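Tail spike protein (Acinetobacter phage vB_AbaP_AS12, PDB 6EU4) probably binds and breaks down capsular polysaccharide of Acinetobacter baumannii at the start of infection, as related phage tailspikes do. Local coordinates at residues Met328-His333 against Asn351-Tyr356; Gly123-Ser128 against Cys147-Thr152; Ile430-Leu435 against Tyr445-Ser450; Leu338-Ser343 against Ser379-Thr384. All coordinates share one frame; numbering follows the deposited sequence. Where two conformers were deposited one is given.

Contact 1 of 4, residues Met328-His333 against Asn351-Tyr356; sequences MNEHLH and NGQAIY
N351 begins a parallel pairing of two beta-helix coils. Its O takes a weak bond from N329 N, and its amide lies alongside selenomethionine M328, whose chain bends at chi3 (63°) and brings CE to 3.9 Å from N351 CG. G352 has no side chain, and N329 OD1 rests 3.1 Å from its CA, buried and without a polar partner. Q353 N bonds to N329 O and Q353 O accepts from H331 N. The extended Q353 side chain lies beside E330, one water donating to OE1 of both, while its NE2 reaches N351 OD1 (3.0 Å) and Q292 of the second subunit. At A354 the backbone turns (phi 60°), matched by positive phi at H331, so both coils take the corner in register; A354 O receives L332 N. I355 CG2 packs on L332 CD2 at 3.9 Å. Y356 N meets L332 O nearly along the C=O axis, and Y356 CD2 lies over a face of the H333 ring, the planes near parallel but slid apart with little overlap. A second water joins Y356 OH to H331 ND1. Strands 311-318 and 336-341 back N329 and L332, and strand 387-390 packs against N351 and I355.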
loop_
_atom_site.group_PDB
_atom_site.type_symbol
_atom_site.label_atom_id
_atom_site.label_comp_id
_atom_site.label_asym_id
_atom_site.label_seq_id
_atom_site.Cartn_x
_atom_site.Cartn_y
_atom_site.Cartn_z
HETATM N N MSE A 328 5.736 -11.445 -3.987
HETATM C CA MSE A 328 5.642 -12.747 -4.656
HETATM C C MSE A 328 6.473 -13.821 -3.980
HETATM O O MSE A 328 7.401 -13.542 -3.220
HETATM C CB MSE A 328 6.092 -12.646 -6.119
HETATM C CG MSE A 328 5.302 -11.661 -6.922
HETATM SE SE MSE A 328 5.710 -11.821 -8.821
HETATM C CE MSE A 328 5.080 -13.644 -9.162
ATOM N N ASN A 329 6.150 -15.060 -4.317
ATOM C CA ASN A 329 7.057 -16.163 -4.108
ATOM C C ASN A 329 6.859 -17.163 -5.236
ATOM O O ASN A 329 5.773 -17.264 -5.819
ATOM C CB ASN A 329 6.832 -16.854 -2.744
ATOM C CG ASN A 329 5.775 -17.902 -2.800
ATOM O OD1 ASN A 329 4.576 -17.612 -2.688
ATOM N ND2 ASN A 329 6.197 -19.149 -3.016
ATOM N N GLU A 330 7.929 -17.900 -5.525
ATOM C CA GLU A 330 7.898 -18.990 -6.495
ATOM C C GLU A 330 8.700 -20.159 -5.944
ATOM O O GLU A 330 9.891 -20.004 -5.656
ATOM C CB GLU A 330 8.479 -18.549 -7.850
ATOM C CG GLU A 330 7.742 -17.370 -8.504
ATOM C CD GLU A 330 8.220 -17.032 -9.909
ATOM O OE1 GLU A 330 8.654 -17.943 -10.654
ATOM O OE2 GLU A 330 8.125 -15.839 -10.273
ATOM N N HIS A 331 8.054 -21.327 -5.841
ATOM C CA HIS A 331 8.642 -22.602 -5.439
ATOM C C HIS A 331 8.924 -22.609 -3.945
ATOM O O HIS A 331 9.994 -22.186 -3.491
ATOM C CB HIS A 331 9.911 -22.921 -6.245
ATOM C CG HIS A 331 9.703 -22.883 -7.722
ATOM N ND1 HIS A 331 9.019 -23.865 -8.401
ATOM C CD2 HIS A 331 10.055 -21.956 -8.644
ATOM C CE1 HIS A 331 8.952 -23.542 -9.683
ATOM N NE2 HIS A 331 9.572 -22.386 -9.853
ATOM N N LEU A 332 7.955 -23.107 -3.180
ATOM C CA LEU A 332 8.010 -23.113 -1.728
ATOM C C LEU A 332 7.663 -24.495 -1.223
ATOM O O LEU A 332 6.589 -25.026 -1.534
ATOM C CB LEU A 332 7.043 -22.089 -1.133
ATOM C CG LEU A 332 6.990 -22.048 0.408
ATOM C CD1 LEU A 332 8.318 -21.587 0.947
ATOM C CD2 LEU A 332 5.882 -21.122 0.898
ATOM N N HIS A 333 8.588 -25.080 -0.467
ATOM C CA HIS A 333 8.359 -26.290 0.326
ATOM C C HIS A 333 8.544 -25.887 1.791
ATOM O O HIS A 333 9.676 -25.769 2.280
ATOM C CB HIS A 333 9.313 -27.410 -0.072
ATOM C CG HIS A 333 9.118 -27.900 -1.467
ATOM N ND1 HIS A 333 8.383 -29.027 -1.770
ATOM C CD2 HIS A 333 9.565 -27.412 -2.647
ATOM C CE1 HIS A 333 8.390 -29.213 -3.079
ATOM N NE2 HIS A 333 9.092 -28.240 -3.635
ATOM N N ASN A 351 1.207 -12.604 -5.067
ATOM C CA ASN A 351 1.134 -13.543 -6.177
ATOM C C ASN A 351 2.126 -14.653 -5.827
ATOM O O ASN A 351 3.346 -14.495 -5.987
ATOM C CB ASN A 351 1.423 -12.847 -7.506
ATOM C CG ASN A 351 1.256 -13.750 -8.710
ATOM O OD1 ASN A 351 1.332 -14.977 -8.613
ATOM N ND2 ASN A 351 1.066 -13.134 -9.882
ATOM N N GLY A 352 1.605 -15.739 -5.264
ATOM C CA GLY A 352 2.420 -16.848 -4.789
ATOM C C GLY A 352 2.192 -18.078 -5.655
ATOM O O GLY A 352 1.050 -18.463 -5.923
ATOM N N GLN A 353 3.295 -18.690 -6.091
ATOM C CA GLN A 353 3.247 -19.748 -7.090
ATOM C C GLN A 353 4.026 -20.960 -6.617
ATOM O O GLN A 353 5.064 -20.825 -5.965
ATOM C CB GLN A 353 3.815 -19.250 -8.419
ATOM C CG GLN A 353 3.113 -17.978 -8.872
ATOM C CD GLN A 353 3.616 -17.451 -10.204
ATOM O OE1 GLN A 353 4.431 -18.097 -10.864
ATOM N NE2 GLN A 353 3.120 -16.279 -10.616
ATOM N N ALA A 354 3.511 -22.141 -6.959
ATOM C CA ALA A 354 4.226 -23.396 -6.773
ATOM C C ALA A 354 4.540 -23.591 -5.290
ATOM O O ALA A 354 5.687 -23.697 -4.864
ATOM C CB ALA A 354 5.484 -23.440 -7.646
ATOM N N ILE A 355 3.474 -23.597 -4.499
ATOM C CA ILE A 355 3.557 -23.801 -3.058
ATOM C C ILE A 355 3.021 -25.197 -2.761
ATOM O O ILE A 355 1.818 -25.470 -2.898
ATOM C CB ILE A 355 2.789 -22.730 -2.270
ATOM C CG1 ILE A 355 3.340 -21.326 -2.600
ATOM C CG2 ILE A 355 2.865 -23.039 -0.757
ATOM C CD1 ILE A 355 2.320 -20.225 -2.281
ATOM N N TYR A 356 3.920 -26.092 -2.354
ATOM C CA TYR A 356 3.593 -27.506 -2.170
ATOM C C TYR A 356 3.267 -27.745 -0.703
ATOM O O TYR A 356 4.141 -28.033 0.111
ATOM C CB TYR A 356 4.747 -28.348 -2.675
ATOM C CG TYR A 356 4.955 -28.033 -4.110
ATOM C CD1 TYR A 356 4.057 -28.489 -5.077
ATOM C CD2 TYR A 356 5.972 -27.190 -4.504
ATOM C CE1 TYR A 356 4.218 -28.155 -6.425
ATOM C CE2 TYR A 356 6.145 -26.866 -5.858
ATOM C CZ TYR A 356 5.265 -27.339 -6.795
ATOM O OH TYR A 356 5.447 -26.995 -8.124
HETATM O O HOH W 1 6.556 -20.206 -10.611
HETATM O O HOH W 2 8.173 -26.593 -8.566
#

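Contact 2 of 4, residues Gly123-Ser128 against Cys147-Thr152; sequences GLYHTS and CGFIKT
H126 lies beside I150 on one face of two parallel strands in the beta-helix. Its CB stands 3.9 Å from I150 O. With CG anti to the carbonyl carbon (chi1 -69°), the imidazole is laid beside I150: CG skirts I150 CB, CD2 comes to 3.7 Å from I150 CB, and NE2 at the tip lies 3.9 Å from I150 CB. I150 CB thus sits over the H126 ring face as a CH-pi contact, 27° off the normal. T152 CG2 meets the ring edge at CD2. Beneath, the backbone ladder alternates: G148 N to G123 O, Y125 N to G148 O, then I150 N to Y125 O at 2.8 Å and T127 N to I150 O. T152 N closes it on T127 O. At G148's backbone angles a CB would jam against the carbonyl O of C147, which calls for glycine. On the other face Y125 CD2 touches the edge of the F149 ring at CE1 (3.9 Å), and Y125 OH bonds to E92. K151 NZ pairs with D174 and also bonds N155 O. Helix 106-113 covers Y125, T127 and F149 through I109, and strand 196-200 is the next parallel neighbour of strand 148-151.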
loop_
_atom_site.group_PDB
_atom_site.type_symbol
_atom_site.label_atom_id
_atom_site.label_comp_id
_atom_site.label_asym_id
_atom_site.label_seq_id
_atom_site.Cartn_x
_atom_site.Cartn_y
_atom_site.Cartn_z
ATOM N N GLY A 123 36.098 -4.283 -8.810
ATOM C CA GLY A 123 36.248 -5.663 -9.218
ATOM C C GLY A 123 36.030 -6.520 -7.993
ATOM O O GLY A 123 35.456 -6.056 -7.009
ATOM N N LEU A 124 36.495 -7.763 -8.059
ATOM C CA LEU A 124 36.370 -8.684 -6.938
ATOM C C LEU A 124 37.647 -8.656 -6.114
ATOM O O LEU A 124 38.762 -8.762 -6.652
ATOM C CB LEU A 124 36.092 -10.101 -7.406
ATOM C CG LEU A 124 34.787 -10.246 -8.182
ATOM C CD1 LEU A 124 34.714 -11.642 -8.819
ATOM C CD2 LEU A 124 33.579 -9.940 -7.287
ATOM N N TYR A 125 37.474 -8.514 -4.815
ATOM C CA TYR A 125 38.572 -8.538 -3.864
ATOM C C TYR A 125 38.376 -9.744 -2.958
ATOM O O TYR A 125 37.261 -9.992 -2.492
ATOM C CB TYR A 125 38.598 -7.269 -3.036
ATOM C CG TYR A 125 38.547 -5.992 -3.832
ATOM C CD1 TYR A 125 39.707 -5.384 -4.299
ATOM C CD2 TYR A 125 37.332 -5.392 -4.118
ATOM C CE1 TYR A 125 39.652 -4.190 -5.023
ATOM C CE2 TYR A 125 37.262 -4.201 -4.833
ATOM C CZ TYR A 125 38.407 -3.608 -5.280
ATOM O OH TYR A 125 38.311 -2.438 -5.997
ATOM N N HIS A 126 39.450 -10.494 -2.715
ATOM C CA HIS A 126 39.391 -11.685 -1.874
ATOM C C HIS A 126 39.904 -11.368 -0.475
ATOM O O HIS A 126 40.860 -10.611 -0.310
ATOM C CB HIS A 126 40.200 -12.825 -2.496
ATOM C CG HIS A 126 39.574 -13.353 -3.741
ATOM N ND1 HIS A 126 39.564 -12.639 -4.922
ATOM C CD2 HIS A 126 38.895 -14.498 -3.980
ATOM C CE1 HIS A 126 38.917 -13.336 -5.840
ATOM N NE2 HIS A 126 38.504 -14.469 -5.294
ATOM N N THR A 127 39.240 -11.931 0.533
ATOM C CA THR A 127 39.522 -11.602 1.923
ATOM C C THR A 127 39.587 -12.864 2.762
ATOM O O THR A 127 38.799 -13.790 2.570
ATOM C CB THR A 127 38.444 -10.698 2.496
ATOM O OG1 THR A 127 37.168 -11.342 2.326
ATOM C CG2 THR A 127 38.465 -9.353 1.797
ATOM N N SER A 128 40.518 -12.891 3.715
ATOM C CA SER A 128 40.642 -14.023 4.627
ATOM C C SER A 128 39.990 -13.770 5.981
ATOM O O SER A 128 39.888 -14.705 6.789
ATOM C CB SER A 128 42.106 -14.371 4.847
ATOM O OG SER A 128 42.710 -13.396 5.681
ATOM N N CYS A 147 31.638 -6.676 -8.857
ATOM C CA CYS A 147 32.194 -5.865 -7.778
ATOM C C CYS A 147 31.852 -6.496 -6.438
ATOM O O CYS A 147 30.696 -6.843 -6.197
ATOM C CB CYS A 147 31.637 -4.435 -7.806
ATOM S SG CYS A 147 31.948 -3.582 -9.358
ATOM N N GLY A 148 32.834 -6.611 -5.553
ATOM C CA GLY A 148 32.505 -7.076 -4.225
ATOM C C GLY A 148 33.632 -7.863 -3.601
ATOM O O GLY A 148 34.778 -7.797 -4.040
ATOM N N PHE A 149 33.258 -8.585 -2.545
ATOM C CA PHE A 149 34.204 -9.249 -1.657
ATOM C C PHE A 149 33.920 -10.739 -1.660
ATOM O O PHE A 149 32.766 -11.147 -1.486
ATOM C CB PHE A 149 34.096 -8.727 -0.219
ATOM C CG PHE A 149 34.323 -7.249 -0.081
ATOM C CD1 PHE A 149 35.305 -6.603 -0.814
ATOM C CD2 PHE A 149 33.550 -6.500 0.787
ATOM C CE1 PHE A 149 35.510 -5.222 -0.688
ATOM C CE2 PHE A 149 33.742 -5.113 0.906
ATOM C CZ PHE A 149 34.732 -4.482 0.158
ATOM N N ILE A 150 34.977 -11.534 -1.817
ATOM C CA ILE A 150 34.911 -12.987 -1.773
ATOM C C ILE A 150 35.707 -13.439 -0.556
ATOM O O ILE A 150 36.931 -13.272 -0.510
ATOM C CB ILE A 150 35.468 -13.616 -3.053
ATOM C CG1 ILE A 150 34.844 -12.950 -4.289
ATOM C CG2 ILE A 150 35.229 -15.117 -3.046
ATOM C CD1 ILE A 150 33.356 -13.155 -4.411
ATOM N N LYS A 151 35.024 -14.018 0.422
ATOM C CA LYS A 151 35.682 -14.477 1.632
ATOM C C LYS A 151 36.090 -15.936 1.475
ATOM O O LYS A 151 35.269 -16.772 1.085
ATOM C CB LYS A 151 34.749 -14.311 2.827
ATOM C CG LYS A 151 35.417 -14.756 4.108
ATOM C CD LYS A 151 35.052 -13.871 5.251
ATOM C CE LYS A 151 35.838 -14.224 6.490
ATOM N NZ LYS A 151 35.176 -15.282 7.238
ATOM N N THR A 152 37.347 -16.243 1.809
ATOM C CA THR A 152 37.957 -17.532 1.498
ATOM C C THR A 152 38.144 -18.435 2.708
ATOM O O THR A 152 38.694 -19.540 2.566
ATOM C CB THR A 152 39.328 -17.323 0.850
ATOM O OG1 THR A 152 40.210 -16.720 1.801
ATOM C CG2 THR A 152 39.215 -16.420 -0.377
#

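Contact 3 of 4, residues Ile430-Leu435 against Tyr445-Ser450; sequences IGISSL and YTTNAS
The Y445 ring is the flat group of this contact: backbone N of I432 lies over one face, 3.8 Å above the plane and toward the rim, and I430 CG1 comes to the edge near its plane, 4.0 Å from CE1. The pair joins neighbouring chain runs near the C-terminal part of the parallel beta-helix, where strand 430-432 pairs in parallel with the end of strand 443-445. Y445 CG occupies the crowded position between backbone N and carbonyl carbon (chi1 59°). Its CB points away from the partner, but this torsion folds the ring back along G431 and I432. I432 CG1, anti to its own carbonyl carbon, then crosses the ring obliquely and touches CE2 at 3.5 Å. The backbone adds two bonds, Y445 N to G431 O at 3.2 Å and S433 N to Y445 O at 2.9 Å; in each the donor stands above the carbonyl plane. Past Y445 the chain leaves the pairing, and what remains is I432 CG2 on T447 CG2 and T446 CG2 near S433 O. Y445 OH is bonded to D462 of strand 458-462, which fixes the far end of the ring, and V409 and V451 also pack on this tyrosine. At the exit of the strand S433 OG accepts from L435 N at 3.0 Å with an N-H...O angle of 160°, an ST turn.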
loop_
_atom_site.group_PDB
_atom_site.type_symbol
_atom_site.label_atom_id
_atom_site.label_comp_id
_atom_site.label_asym_id
_atom_site.label_seq_id
_atom_site.Cartn_x
_atom_site.Cartn_y
_atom_site.Cartn_z
ATOM N N ILE A 430 -14.662 -24.200 6.855
ATOM C CA ILE A 430 -14.246 -23.249 7.879
ATOM C C ILE A 430 -15.030 -23.568 9.143
ATOM O O ILE A 430 -16.231 -23.862 9.081
ATOM C CB ILE A 430 -14.454 -21.789 7.417
ATOM C CG1 ILE A 430 -14.194 -20.804 8.560
ATOM C CG2 ILE A 430 -15.835 -21.560 6.828
ATOM C CD1 ILE A 430 -13.934 -19.392 8.048
ATOM N N GLY A 431 -14.357 -23.550 10.287
ATOM C CA GLY A 431 -15.083 -23.774 11.531
ATOM C C GLY A 431 -14.191 -23.783 12.753
ATOM O O GLY A 431 -12.955 -23.786 12.669
ATOM N N ILE A 432 -14.863 -23.793 13.902
ATOM C CA ILE A 432 -14.199 -23.900 15.192
ATOM C C ILE A 432 -13.545 -25.262 15.310
ATOM O O ILE A 432 -14.143 -26.285 14.952
ATOM C CB ILE A 432 -15.219 -23.686 16.318
ATOM C CG1 ILE A 432 -15.748 -22.255 16.264
ATOM C CG2 ILE A 432 -14.591 -23.979 17.677
ATOM C CD1 ILE A 432 -16.962 -22.024 17.120
ATOM N N SER A 433 -12.328 -25.295 15.845
ATOM C CA SER A 433 -11.606 -26.548 15.986
ATOM C C SER A 433 -10.793 -26.568 17.269
ATOM O O SER A 433 -10.158 -25.570 17.620
ATOM C CB SER A 433 -10.649 -26.756 14.809
ATOM O OG SER A 433 -9.914 -27.962 14.960
ATOM N N SER A 434 -10.792 -27.719 17.943
ATOM C CA SER A 434 -9.890 -27.960 19.061
ATOM C C SER A 434 -8.651 -28.734 18.632
ATOM O O SER A 434 -7.857 -29.133 19.486
ATOM C CB SER A 434 -10.609 -28.728 20.183
ATOM O OG SER A 434 -10.999 -29.999 19.711
ATOM N N LEU A 435 -8.473 -28.966 17.337
ATOM C CA LEU A 435 -7.330 -29.724 16.861
ATOM C C LEU A 435 -6.141 -28.809 16.563
ATOM O O LEU A 435 -6.272 -27.585 16.439
ATOM C CB LEU A 435 -7.710 -30.513 15.602
ATOM C CG LEU A 435 -8.941 -31.424 15.677
ATOM C CD1 LEU A 435 -9.163 -32.122 14.337
ATOM C CD2 LEU A 435 -8.814 -32.443 16.792
ATOM N N TYR A 445 -10.327 -22.296 13.625
ATOM C CA TYR A 445 -10.088 -21.261 14.625
ATOM C C TYR A 445 -10.641 -21.699 15.969
ATOM O O TYR A 445 -11.532 -22.544 16.047
ATOM C CB TYR A 445 -10.680 -19.926 14.192
ATOM C CG TYR A 445 -12.182 -19.911 13.942
ATOM C CD1 TYR A 445 -12.709 -20.350 12.730
ATOM C CD2 TYR A 445 -13.058 -19.420 14.893
ATOM C CE1 TYR A 445 -14.056 -20.334 12.494
ATOM C CE2 TYR A 445 -14.428 -19.394 14.663
ATOM C CZ TYR A 445 -14.919 -19.850 13.452
ATOM O OH TYR A 445 -16.270 -19.833 13.235
ATOM N N THR A 446 -10.067 -21.147 17.033
ATOM C CA THR A 446 -10.515 -21.494 18.376
ATOM C C THR A 446 -11.633 -20.574 18.849
ATOM O O THR A 446 -11.953 -19.558 18.235
ATOM C CB THR A 446 -9.347 -21.436 19.360
ATOM O OG1 THR A 446 -8.899 -20.078 19.459
ATOM C CG2 THR A 446 -8.180 -22.317 18.894
ATOM N N THR A 447 -12.226 -20.936 19.997
ATOM C CA THR A 447 -13.294 -20.116 20.547
ATOM C C THR A 447 -12.803 -18.747 21.016
ATOM O O THR A 447 -13.626 -17.863 21.248
ATOM C CB THR A 447 -13.997 -20.838 21.713
ATOM O OG1 THR A 447 -13.031 -21.271 22.658
ATOM C CG2 THR A 447 -14.743 -22.040 21.217
ATOM N N ASN A 448 -11.489 -18.609 21.184
ATOM C CA ASN A 448 -10.816 -17.361 21.499
ATOM C C ASN A 448 -10.039 -16.923 20.269
ATOM O O ASN A 448 -8.805 -16.882 20.277
ATOM C CB ASN A 448 -9.895 -17.532 22.703
ATOM C CG ASN A 448 -9.210 -16.240 23.103
ATOM O OD1 ASN A 448 -9.737 -15.154 22.885
ATOM N ND2 ASN A 448 -8.028 -16.358 23.693
ATOM N N ALA A 449 -10.761 -16.717 19.176
ATOM C CA ALA A 449 -10.180 -16.155 17.967
ATOM C C ALA A 449 -11.322 -15.577 17.153
ATOM O O ALA A 449 -12.500 -15.823 17.430
ATOM C CB ALA A 449 -9.424 -17.214 17.159
ATOM N N SER A 450 -10.956 -14.793 16.146
ATOM C CA SER A 450 -11.914 -14.166 15.254
ATOM C C SER A 450 -11.518 -14.406 13.805
ATOM O O SER A 450 -10.334 -14.446 13.466
ATOM C CB SER A 450 -12.006 -12.659 15.507
ATOM O OG SER A 450 -12.525 -12.399 16.829
#

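Contact 4 of 4, residues Leu338-Ser343 against Ser379-Thr384; sequences LYAEGS and SKVKLT
S379 turns OG anti to its carbonyl carbon (chi1 -75°), which brings the hydroxyl to the turn after strand 338-341. V381 holds CG1 anti to the backbone N (chi1 169°), leaving CG2 anti to the carbonyl carbon and facing L338 and A340; L338, its CG likewise anti to the backbone N, reaches toward V381. S343 N points straight at S379 OG, 3.0 Å away at 178°. S379 OG in turn bonds V376 O, so the buried hydroxyl links two pieces of backbone. K380 N returns to S343 O at 2.8 Å, in the carbonyl plane. Positive phi at G342 makes the corner that puts S343 there. Below this polar corner V381 meets L338 tip to tip, CG2 at 3.9 Å from L338 CD2, and the same CG2 lies 3.8 Å from A340 CB; F315 and I317 also back L338 inside the beta-helix, and F415 backs V381. K380 NZ leads away to E344 in a salt bridge and to E420 O of the third subunit. Inside the coil, then, the L338, A340 and V381 carbons pack on one another, while at the corner the serine hydroxyl takes up a backbone N-H, so a turn that leaves the strand ladder still has its amide satisfied.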
loop_
_atom_site.group_PDB
_atom_site.type_symbol
_atom_site.label_atom_id
_atom_site.label_comp_id
_atom_site.label_asym_id
_atom_site.label_seq_id
_atom_site.Cartn_x
_atom_site.Cartn_y
_atom_site.Cartn_z
ATOM N N LEU A 338 3.103 -18.363 6.262
ATOM C CA LEU A 338 3.318 -17.308 7.234
ATOM C C LEU A 338 3.081 -17.899 8.609
ATOM O O LEU A 338 2.011 -18.463 8.874
ATOM C CB LEU A 338 2.379 -16.134 7.007
ATOM C CG LEU A 338 2.353 -15.089 8.143
ATOM C CD1 LEU A 338 3.706 -14.425 8.319
ATOM C CD2 LEU A 338 1.261 -14.057 7.838
ATOM N N TYR A 339 4.087 -17.796 9.462
ATOM C CA TYR A 339 3.923 -17.957 10.897
ATOM C C TYR A 339 3.882 -16.561 11.514
ATOM O O TYR A 339 4.858 -15.816 11.419
ATOM C CB TYR A 339 5.068 -18.775 11.494
ATOM C CG TYR A 339 4.958 -18.893 12.988
ATOM C CD1 TYR A 339 4.194 -19.891 13.558
ATOM C CD2 TYR A 339 5.601 -17.989 13.832
ATOM C CE1 TYR A 339 4.072 -20.008 14.948
ATOM C CE2 TYR A 339 5.492 -18.098 15.213
ATOM C CZ TYR A 339 4.713 -19.100 15.759
ATOM O OH TYR A 339 4.580 -19.215 17.130
ATOM N N ALA A 340 2.760 -16.212 12.143
ATOM C CA ALA A 340 2.561 -14.894 12.744
ATOM C C ALA A 340 2.214 -15.092 14.209
ATOM O O ALA A 340 1.218 -15.754 14.533
ATOM C CB ALA A 340 1.449 -14.111 12.048
ATOM N N GLU A 341 3.027 -14.501 15.085
ATOM C CA GLU A 341 2.860 -14.594 16.528
ATOM C C GLU A 341 2.939 -13.175 17.079
ATOM O O GLU A 341 3.965 -12.508 16.926
ATOM C CB GLU A 341 3.939 -15.492 17.153
ATOM C CG GLU A 341 3.864 -15.570 18.665
ATOM C CD GLU A 341 4.948 -16.427 19.286
ATOM O OE1 GLU A 341 5.645 -17.178 18.561
ATOM O OE2 GLU A 341 5.107 -16.321 20.521
ATOM N N GLY A 342 1.850 -12.702 17.667
ATOM C CA GLY A 342 1.799 -11.332 18.142
ATOM C C GLY A 342 2.061 -10.280 17.083
ATOM O O GLY A 342 2.584 -9.205 17.411
ATOM N N SER A 343 1.654 -10.528 15.831
ATOM C CA SER A 343 2.023 -9.655 14.727
ATOM C C SER A 343 0.811 -9.239 13.921
ATOM O O SER A 343 -0.169 -9.977 13.820
ATOM C CB SER A 343 3.021 -10.346 13.790
ATOM O OG SER A 343 4.246 -10.538 14.449
ATOM N N SER A 379 -2.392 -12.119 16.983
ATOM C CA SER A 379 -2.010 -11.649 15.661
ATOM C C SER A 379 -3.225 -11.135 14.894
ATOM O O SER A 379 -4.380 -11.411 15.226
ATOM C CB SER A 379 -1.335 -12.765 14.865
ATOM O OG SER A 379 -0.021 -12.999 15.321
ATOM N N LYS A 380 -2.943 -10.351 13.857
ATOM C CA LYS A 380 -3.956 -9.898 12.911
ATOM C C LYS A 380 -3.357 -10.103 11.539
ATOM O O LYS A 380 -2.343 -9.478 11.221
ATOM C CB LYS A 380 -4.322 -8.414 13.062
ATOM C CG LYS A 380 -4.085 -7.771 14.368
ATOM C CD LYS A 380 -4.246 -6.257 14.191
ATOM C CE LYS A 380 -3.869 -5.490 15.399
ATOM N NZ LYS A 380 -4.021 -4.019 15.189
ATOM N N VAL A 381 -3.961 -10.969 10.731
ATOM C CA VAL A 381 -3.453 -11.255 9.397
ATOM C C VAL A 381 -4.599 -11.047 8.423
ATOM O O VAL A 381 -5.684 -11.609 8.618
ATOM C CB VAL A 381 -2.896 -12.689 9.293
ATOM C CG1 VAL A 381 -2.610 -13.077 7.866
ATOM C CG2 VAL A 381 -1.625 -12.827 10.129
ATOM N N LYS A 382 -4.361 -10.247 7.383
ATOM C CA LYS A 382 -5.387 -9.980 6.380
ATOM C C LYS A 382 -4.841 -10.247 4.992
ATOM O O LYS A 382 -3.753 -9.771 4.647
ATOM C CB LYS A 382 -5.880 -8.536 6.445
ATOM C CG LYS A 382 -6.913 -8.237 5.376
ATOM C CD LYS A 382 -7.481 -6.857 5.591
ATOM C CE LYS A 382 -8.626 -6.548 4.618
ATOM N NZ LYS A 382 -9.008 -5.094 4.660
ATOM N N LEU A 383 -5.619 -10.977 4.190
ATOM C CA LEU A 383 -5.325 -11.177 2.775
ATOM C C LEU A 383 -6.230 -10.237 1.995
ATOM O O LEU A 383 -7.443 -10.460 1.905
ATOM C CB LEU A 383 -5.541 -12.628 2.360
ATOM C CG LEU A 383 -4.894 -13.684 3.278
ATOM C CD1 LEU A 383 -5.072 -15.059 2.706
ATOM C CD2 LEU A 383 -3.431 -13.405 3.511
ATOM N N THR A 384 -5.642 -9.162 1.486
ATOM C CA THR A 384 -6.339 -8.170 0.670
ATOM C C THR A 384 -6.092 -8.553 -0.782
ATOM O O THR A 384 -5.040 -8.252 -1.337
ATOM C CB THR A 384 -5.824 -6.768 0.973
ATOM O OG1 THR A 384 -6.013 -6.491 2.372
ATOM C CG2 THR A 384 -6.563 -5.726 0.154
#

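In the fold
All four contacts belong to the parallel beta-helix, spread along its length: contacts 2 and 3 are farthest apart, about 53 Å between centres, on opposite sides of the chain centre. Contacts 1 and 2 are the closest in kind, each joining successive coils by a parallel ladder, both partly buried. Contact 4 is buried: its two strands do not pair but meet across the interior, through methyl groups, one serine hydroxyl and a single backbone bond. Contact 3 is a surface contact, with one tyrosine and a short pairing. Contacts 1 and 4 interleave, their segments alternating along the chain. Other subunits reach contacts 1, 2 and 4, but not 3.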